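Tryparedoxin II (Crithidia fasciculata, PDB 1I5G) probably carries reducing equivalents from trypanothione to partner proteins as a thioredoxin-like dithiol-disulfide oxidoreductase. Local coordinates at residues F32-A37 against V65-W70; S1-F6 against V113-D118; S38-S43 against K107-L112. The protein carries 1 engineered substitution. All coordinates share one frame; numbering follows the deposited sequence.

Contact 1: F32-A37 against V65-W70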
# COMPACT_ATOMS: atom_id res chain seq x y z
N PHE A 32 3.29 -1.18 -3.66
CA PHE A 32 1.99 -0.54 -3.85
C PHE A 32 1.50 0.10 -2.58
O PHE A 32 1.27 -0.56 -1.57
CB PHE A 32 0.93 -1.54 -4.35
CG PHE A 32 1.19 -2.02 -5.74
CD1 PHE A 32 1.99 -3.13 -5.95
CD2 PHE A 32 0.69 -1.36 -6.88
CE1 PHE A 32 2.26 -3.60 -7.22
CE2 PHE A 32 0.94 -1.79 -8.15
CZ PHE A 32 1.73 -2.91 -8.33
N PHE A 33 1.30 1.41 -2.64
CA PHE A 33 0.80 2.21 -1.54
C PHE A 33 -0.70 2.20 -1.67
O PHE A 33 -1.29 2.67 -2.64
CB PHE A 33 1.37 3.61 -1.66
CG PHE A 33 2.83 3.72 -1.37
CD1 PHE A 33 3.75 3.47 -2.36
CD2 PHE A 33 3.29 4.07 -0.11
CE1 PHE A 33 5.09 3.57 -2.09
CE2 PHE A 33 4.65 4.17 0.17
CZ PHE A 33 5.54 3.92 -0.85
N TYR A 34 -1.36 1.63 -0.67
CA TYR A 34 -2.80 1.39 -0.69
C TYR A 34 -3.48 2.35 0.28
O TYR A 34 -3.43 2.22 1.50
CB TYR A 34 -3.11 -0.07 -0.27
CG TYR A 34 -4.59 -0.42 -0.18
CD1 TYR A 34 -5.48 0.15 -1.06
CD2 TYR A 34 -5.11 -1.29 0.78
CE1 TYR A 34 -6.80 -0.13 -1.02
CE2 TYR A 34 -6.44 -1.57 0.82
CZ TYR A 34 -7.31 -0.99 -0.08
OH TYR A 34 -8.68 -1.23 -0.05
N PHE A 35 -4.13 3.36 -0.28
CA PHE A 35 -4.87 4.37 0.47
C PHE A 35 -6.28 3.87 0.69
O PHE A 35 -7.02 3.62 -0.29
CB PHE A 35 -4.84 5.69 -0.33
CG PHE A 35 -3.44 6.25 -0.46
CD1 PHE A 35 -2.57 5.78 -1.42
CD2 PHE A 35 -2.99 7.27 0.38
CE1 PHE A 35 -1.28 6.29 -1.52
CE2 PHE A 35 -1.73 7.77 0.28
CZ PHE A 35 -0.89 7.28 -0.66
N SER A 36 -6.65 3.70 1.95
CA SER A 36 -7.93 3.07 2.27
C SER A 36 -8.31 3.38 3.72
O SER A 36 -7.47 3.87 4.49
CB SER A 36 -7.72 1.56 2.13
OG SER A 36 -8.93 0.82 2.10
N ALA A 37 -9.53 3.06 4.12
CA ALA A 37 -10.01 3.25 5.48
C ALA A 37 -11.30 2.49 5.69
O ALA A 37 -12.06 2.30 4.74
CB ALA A 37 -10.26 4.72 5.82
N VAL A 65 2.53 -4.67 -0.62
CA VAL A 65 1.48 -3.68 -0.45
C VAL A 65 1.70 -3.03 0.90
O VAL A 65 2.04 -3.69 1.89
CB VAL A 65 0.07 -4.29 -0.59
CG1 VAL A 65 -1.04 -3.36 -0.16
CG2 VAL A 65 -0.16 -4.90 -1.98
N MET A 66 1.50 -1.71 0.96
CA MET A 66 1.59 -0.97 2.20
C MET A 66 0.34 -0.13 2.41
O MET A 66 0.08 0.78 1.63
CB MET A 66 2.79 -0.07 2.24
CG MET A 66 3.03 0.38 3.68
SD MET A 66 4.40 1.52 3.77
CE MET A 66 5.81 0.21 3.48
N LEU A 67 -0.39 -0.39 3.47
CA LEU A 67 -1.55 0.41 3.82
C LEU A 67 -1.12 1.79 4.28
O LEU A 67 -0.30 1.89 5.20
CB LEU A 67 -2.29 -0.26 5.00
CG LEU A 67 -3.47 0.51 5.58
CD1 LEU A 67 -4.55 0.69 4.52
CD2 LEU A 67 -4.02 -0.12 6.83
N ILE A 68 -1.72 2.80 3.64
CA ILE A 68 -1.59 4.20 4.04
C ILE A 68 -3.01 4.56 4.47
O ILE A 68 -3.91 4.74 3.66
CB ILE A 68 -1.05 5.07 2.91
CG1 ILE A 68 0.22 4.51 2.28
CG2 ILE A 68 -0.82 6.47 3.49
CD1 ILE A 68 1.34 4.23 3.26
N SER A 69 -3.22 4.66 5.79
CA SER A 69 -4.57 4.69 6.34
C SER A 69 -5.20 6.05 6.48
O SER A 69 -4.63 6.94 7.09
CB SER A 69 -4.54 4.03 7.72
OG SER A 69 -5.73 4.28 8.45
N TRP A 70 -6.40 6.19 5.94
CA TRP A 70 -7.23 7.34 6.23
C TRP A 70 -8.22 7.02 7.33
O TRP A 70 -9.29 7.64 7.41
CB TRP A 70 -7.98 7.79 4.98
CG TRP A 70 -7.21 8.53 3.93
CD1 TRP A 70 -5.86 8.71 3.81
CD2 TRP A 70 -7.78 9.24 2.82
NE1 TRP A 70 -5.56 9.47 2.70
CE2 TRP A 70 -6.73 9.80 2.08
CE3 TRP A 70 -9.09 9.46 2.37
CZ2 TRP A 70 -6.94 10.56 0.94
CZ3 TRP A 70 -9.29 10.21 1.24
CH2 TRP A 70 -8.22 10.75 0.54
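Ile-68 lies against the ring of Phe-35, the two side chains side by side and pointing the same way. Its CB stands over one face of that ring, a CH-pi contact 4.0 Å from Ile-68 CB to the Phe-35 ring centroid, and Ile-68 CG2 comes within 3.6 Å of Phe-35 CE2. The other branch serves a second ring: Ile-68 CG1 is anti to its own carbonyl carbon (chi1 -51°), which carries CD1 to the edge of Phe-33, 3.9 Å from Phe-33 CD2. A beta-branched residue thus touches two aromatics at once on one face of the sheet, where Met-66 SD also approaches the Phe-33 ring obliquely as a Met-aromatic contact. The segments are the two parallel strands of a beta-alpha-beta crossover in the thioredoxin fold, with helix 41-57 as the connection. Backbone bonds run from Met-66 N to Phe-32 O, from Tyr-34 N to Met-66 O (2.8 Å, N-H...O 179°), from Ile-68 N to Tyr-34 O and from Trp-70 N to Ser-36 O; that from Ser-36 N to Ile-68 O is weak. On the other face Val-65 CG1 meets Tyr-34 CB at 3.9 Å, and Leu-67 CD1 lies 4.1 Å from Ser-36 CB. The hydroxyls buried there have partners: Tyr-34 OH bonds to Thr-47 and Ser-36 OG to Tyr-80. Past the strands, Ala-37, with only a methyl to place, brings CB to 3.4 Å from Trp-70 C.

Contact 2: S1-F6 against V113-D118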
# COMPACT_ATOMS: atom_id res chain seq x y z
N SER A 1 17.92 3.17 -0.59
CA SER A 1 16.50 2.95 -0.99
C SER A 1 15.87 4.24 -1.51
O SER A 1 15.38 5.00 -0.69
CB SER A 1 15.65 2.56 0.23
OG SER A 1 14.25 2.39 -0.03
N GLY A 2 15.90 4.71 -2.75
CA GLY A 2 14.75 4.76 -3.63
C GLY A 2 13.48 5.16 -2.92
O GLY A 2 12.89 6.16 -3.30
N LEU A 3 13.05 4.42 -1.90
CA LEU A 3 11.82 4.82 -1.23
C LEU A 3 11.99 5.75 -0.05
O LEU A 3 11.00 6.23 0.49
CB LEU A 3 11.03 3.62 -0.70
CG LEU A 3 10.54 2.67 -1.78
CD1 LEU A 3 10.02 1.45 -1.07
CD2 LEU A 3 9.51 3.30 -2.67
N LYS A 4 13.23 5.98 0.34
CA LYS A 4 13.53 6.79 1.51
C LYS A 4 13.01 8.20 1.43
O LYS A 4 12.93 8.76 2.51
CB LYS A 4 15.02 6.83 1.84
CG LYS A 4 15.32 6.04 3.11
CD LYS A 4 14.95 6.85 4.34
CE LYS A 4 15.60 6.39 5.65
NZ LYS A 4 14.96 7.08 6.82
N LYS A 5 12.67 8.78 0.27
CA LYS A 5 12.07 10.10 0.06
C LYS A 5 10.55 10.05 0.35
O LYS A 5 9.96 11.12 0.38
CB LYS A 5 12.29 10.66 -1.36
CG LYS A 5 11.65 9.90 -2.54
CD LYS A 5 11.86 10.53 -3.92
CE LYS A 5 11.25 9.82 -5.14
NZ LYS A 5 11.33 10.65 -6.39
N PHE A 6 10.00 8.85 0.51
CA PHE A 6 8.58 8.60 0.82
C PHE A 6 8.33 8.22 2.29
O PHE A 6 7.17 8.08 2.71
CB PHE A 6 8.02 7.53 -0.12
CG PHE A 6 8.01 7.90 -1.57
CD1 PHE A 6 7.50 9.10 -2.02
CD2 PHE A 6 8.54 7.04 -2.52
CE1 PHE A 6 7.48 9.47 -3.36
CE2 PHE A 6 8.53 7.40 -3.87
CZ PHE A 6 8.01 8.60 -4.29
N VAL A 113 -1.23 2.89 -5.64
CA VAL A 113 -0.16 3.49 -6.44
C VAL A 113 1.09 2.63 -6.34
O VAL A 113 1.62 2.40 -5.24
CB VAL A 113 0.15 4.91 -5.96
CG1 VAL A 113 1.32 5.52 -6.73
CG2 VAL A 113 -1.12 5.78 -6.13
N GLY A 114 1.59 2.14 -7.46
CA GLY A 114 2.78 1.33 -7.50
C GLY A 114 3.99 2.13 -7.84
O GLY A 114 4.01 2.97 -8.78
N VAL A 115 5.05 1.89 -7.08
CA VAL A 115 6.34 2.55 -7.20
C VAL A 115 7.47 1.55 -7.26
O VAL A 115 7.42 0.50 -6.62
CB VAL A 115 6.53 3.45 -5.98
CG1 VAL A 115 7.82 4.15 -6.03
CG2 VAL A 115 5.35 4.42 -5.80
N GLU A 116 8.51 1.80 -8.05
CA GLU A 116 9.70 0.96 -8.07
C GLU A 116 10.53 1.34 -6.85
O GLU A 116 10.96 2.48 -6.68
CB GLU A 116 10.52 1.23 -9.35
CG GLU A 116 11.76 0.36 -9.48
CD GLU A 116 12.72 0.69 -10.60
OE1 GLU A 116 12.64 1.77 -11.19
OE2 GLU A 116 13.58 -0.18 -10.84
N ALA A 117 10.81 0.39 -5.95
CA ALA A 117 11.52 0.66 -4.70
C ALA A 117 12.91 1.24 -4.97
O ALA A 117 13.28 2.16 -4.27
CB ALA A 117 11.64 -0.59 -3.86
N ASP A 118 13.63 0.72 -5.95
CA ASP A 118 15.05 1.08 -6.05
C ASP A 118 15.23 2.48 -6.60
O ASP A 118 16.18 3.14 -6.22
CB ASP A 118 15.80 0.04 -6.87
CG ASP A 118 15.96 -1.28 -6.16
OD1 ASP A 118 15.61 -1.39 -4.97
OD2 ASP A 118 16.44 -2.24 -6.79
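Leu-3 and Ala-117 form the close-packed half of this contact. With CG anti to the carbonyl carbon (chi1 -62°), Leu-3 carries its branched end across to the other segment, and the two methyls divide the work: CD1 rests 3.8 Å from Ala-117 CB, while CD2 meets Val-115 CG1 at 3.9 Å. The same Val-115 CG1 is reached by the Phe-6 ring through CE2, at 4.0 Å, so one valine methyl receives both a leucine and an aromatic. Alanine is short enough to let the leucine lie close to the backbone, with Leu-3 CG 3.7 Å from Ala-117 CA. Gly-2 fits tightly too: its CA comes 3.1 Å from Ala-117 O in a CA-H...O contact. As modelled, the position leaves no room for a beta carbon beside the Ala-117 and Asp-118 oxygens, and its positive phi suits glycine. No hydrogen bond joins the segments.

The loose side is polar and faces solvent. Ser-1 touches only marginally, and the exposed Asp-118 turns its CB away from the N-terminal segment; its OD1 bonds instead to Gly-28 N. Lys-4 and Lys-5 are likewise exposed, but Lys-5 folds its CG over the centre of one face of the Phe-6 ring. On the inner side, Leu-3 continues onto Leu-26 and Val-31, and Phe-6 meets Phe-104. A type I beta turn from Leu-3 to Phe-6, closed by Phe-6 N to Leu-3 O, sets both apolar side chains against the end of strand 111-116, so that the N-terminal segment packs on the sheet of a thioredoxin fold.

Contact 3: S38-S43 against K107-L112. Engineered in segment 38-43: Ser-43 (natural residue Cys). With TS5 (glutathionylspermidine), chain C.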
# COMPACT_ATOMS: atom_id res chain seq x y z
N SER A 38 -11.53 2.07 6.93
CA SER A 38 -12.73 1.28 7.17
C SER A 38 -13.99 2.13 7.13
O SER A 38 -15.08 1.56 6.94
CB SER A 38 -12.62 0.49 8.46
OG SER A 38 -12.68 1.39 9.52
N TRP A 39 -13.95 3.45 7.27
CA TRP A 39 -15.18 4.25 7.21
C TRP A 39 -15.69 4.33 5.78
O TRP A 39 -16.82 4.77 5.61
CB TRP A 39 -14.91 5.65 7.73
CG TRP A 39 -13.91 6.48 6.99
CD1 TRP A 39 -12.59 6.67 7.29
CD2 TRP A 39 -14.11 7.28 5.81
NE1 TRP A 39 -11.97 7.49 6.39
CE2 TRP A 39 -12.89 7.89 5.45
CE3 TRP A 39 -15.21 7.55 4.99
CZ2 TRP A 39 -12.74 8.73 4.37
CZ3 TRP A 39 -15.03 8.40 3.90
CH2 TRP A 39 -13.84 8.98 3.61
N CYS A 40 -14.94 3.95 4.76
CA CYS A 40 -15.33 4.06 3.36
C CYS A 40 -15.79 2.72 2.82
O CYS A 40 -15.01 1.80 2.63
CB CYS A 40 -14.13 4.56 2.56
SG CYS A 40 -14.44 4.89 0.79
N PRO A 41 -17.09 2.57 2.57
CA PRO A 41 -17.58 1.30 2.02
C PRO A 41 -16.90 0.85 0.76
O PRO A 41 -16.48 -0.31 0.68
CB PRO A 41 -19.10 1.46 1.90
CG PRO A 41 -19.40 2.57 2.78
CD PRO A 41 -18.20 3.52 2.80
N PRO A 42 -16.73 1.70 -0.25
CA PRO A 42 -16.02 1.23 -1.44
C PRO A 42 -14.62 0.65 -1.22
O PRO A 42 -14.11 -0.28 -1.83
CB PRO A 42 -16.02 2.47 -2.34
CG PRO A 42 -17.11 3.29 -1.90
CD PRO A 42 -17.20 3.09 -0.40
N SER A 43 -13.94 1.25 -0.24
CA SER A 43 -12.60 0.79 0.16
C SER A 43 -12.56 -0.55 0.85
O SER A 43 -11.77 -1.45 0.61
CB SER A 43 -11.95 1.67 1.21
OG SER A 43 -11.27 2.68 0.58
N LYS A 107 -6.77 11.85 -4.10
CA LYS A 107 -7.92 12.69 -3.75
C LYS A 107 -9.10 11.88 -3.26
O LYS A 107 -10.00 12.39 -2.59
CB LYS A 107 -8.37 13.57 -4.91
CG LYS A 107 -7.23 14.36 -5.57
CD LYS A 107 -6.79 15.54 -4.73
CE LYS A 107 -5.76 16.41 -5.46
NZ LYS A 107 -5.42 17.59 -4.62
N SER A 108 -9.11 10.59 -3.58
CA SER A 108 -10.13 9.65 -3.23
C SER A 108 -9.58 8.30 -2.83
O SER A 108 -8.44 8.01 -3.17
CB SER A 108 -11.20 9.47 -4.30
OG SER A 108 -10.62 8.87 -5.44
N ILE A 109 -10.34 7.48 -2.13
CA ILE A 109 -10.04 6.11 -1.75
C ILE A 109 -11.18 5.21 -2.21
O ILE A 109 -12.32 5.66 -2.27
CB ILE A 109 -9.75 5.98 -0.25
CG1 ILE A 109 -10.91 6.47 0.63
CG2 ILE A 109 -8.46 6.72 0.08
CD1 ILE A 109 -10.73 6.07 2.09
N PRO A 110 -10.91 3.95 -2.53
CA PRO A 110 -9.56 3.37 -2.50
C PRO A 110 -8.70 3.76 -3.69
O PRO A 110 -9.21 3.90 -4.82
CB PRO A 110 -9.85 1.87 -2.62
CG PRO A 110 -11.15 1.81 -3.37
CD PRO A 110 -11.96 3.00 -2.95
N THR A 111 -7.40 3.93 -3.41
CA THR A 111 -6.40 4.27 -4.43
C THR A 111 -5.18 3.40 -4.18
O THR A 111 -4.78 3.17 -3.04
CB THR A 111 -5.97 5.76 -4.41
OG1 THR A 111 -7.05 6.61 -4.81
CG2 THR A 111 -4.88 6.09 -5.41
N LEU A 112 -4.56 2.91 -5.24
CA LEU A 112 -3.42 2.01 -5.17
C LEU A 112 -2.36 2.45 -6.15
O LEU A 112 -2.58 2.41 -7.38
CB LEU A 112 -3.90 0.57 -5.45
CG LEU A 112 -2.94 -0.57 -5.12
CD1 LEU A 112 -2.63 -0.67 -3.67
CD2 LEU A 112 -3.63 -1.85 -5.63
N1 TS5 C . -16.58 5.38 -6.67
CA1 TS5 C . -15.19 5.82 -6.38
C1 TS5 C . -14.29 4.63 -6.19
OE1 TS5 C . -13.05 4.77 -6.29
OE2 TS5 C . -14.82 3.52 -5.91
CB1 TS5 C . -15.07 6.70 -5.13
CG1 TS5 C . -15.28 5.91 -3.84
CD1 TS5 C . -15.66 6.92 -2.79
O1 TS5 C . -16.83 7.51 -2.71
N2 TS5 C . -14.76 7.24 -1.86
CA2 TS5 C . -14.83 8.35 -0.97
C2 TS5 C . -13.66 9.31 -1.03
O2 TS5 C . -12.40 8.89 -1.14
CB2 TS5 C . -14.82 7.80 0.46
SG2 TS5 C . -15.91 6.38 0.76
N3 TS5 C . -14.12 10.58 -0.91
CA3 TS5 C . -13.14 11.63 -0.72
C3 TS5 C . -13.16 12.65 -1.83
O3 TS5 C . -13.38 12.18 -3.03
N1' TS5 C . -12.98 13.96 -1.71
C1' TS5 C . -12.56 14.75 -2.83
C2' TS5 C . -13.68 15.76 -3.06
N2' TS5 C . -14.34 17.72 -4.45
C3' TS5 C . -13.25 16.83 -4.06
C4' TS5 C . -13.98 18.74 -5.42
C5' TS5 C . -14.90 19.97 -5.44
C6' TS5 C . -14.41 21.10 -6.33
C7' TS5 C . -15.53 22.00 -6.85
N3' TS5 C . -15.12 23.15 -7.65
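Cys-40 and Ile-109 meet where the Trp-Cys-Pro-Pro-Cys motif of tryparedoxins, its last cysteine replaced here by the engineered Ser-43, leads into helix 41-57 and faces the cis-proline loop of the thioredoxin fold. Between the two segments there is no hydrogen bond; the contact is mainly van der Waals. Ile-109 CD1 lies 3.7 Å from Cys-40 CB and 4.0 Å from Trp-39 CZ2, the tryptophan and isoleucine side chains crossing at about a right angle. Trp-39 CZ3 packs on CB2 of glutathionylspermidine at 3.5 Å. Pro-110, preceded by a cis peptide bond, turns its ring toward the first turn of the helix, with CD 4.1 Å from Pro-42 CB. Ser-43 sets OG 3.6 Å from Pro-110 CB; its approach to Pro-110 N is no bond, since a proline nitrogen has no hydrogen.

Polar bonds go to glutathionylspermidine. Ile-109 grips it by both backbone groups: its N donates to O2 (2.7 Å, N-H...O 160°) and its O accepts from N2 of the ligand, a strand-like pairing; the Ile-109 CB itself points toward segment 38-43. Arg-128 NH1 adds another hydrogen bond to the ligand. Trp-39 is held through NE1 by Trp-70 O.

The remaining interaction is covalent. Cys-40 occupies the N-cap position, and its sulfur lies anti to the backbone N (chi1 -176°), where SG forms a 2.1 Å disulfide with SG2 of glutathionylspermidine.

Overall arrangement
The chain begins with one partner of contact 2, whose other partner, 113-118, lies more than a hundred residues later, so contact 2 closes the widest loop and both other contacts nest within it. Strand 30-36 opens contact 1; its continuation, 38-43, opens contact 3 before 65-70 closes contact 1; 107-112 closes contact 3, and 113-118, directly after it, closes contact 2 last. Contacts 1 and 3 thus cross. Strand 111-116 lies beside strand 30-36 in the sheet, with Phe-33 N to Val-113 O and Phe-35 N to Thr-111 O as probable hydrogen bonds. Contacts 2 and 3 both use it, about 22 Å apart between centres: one packs the N terminus, the other builds the active site.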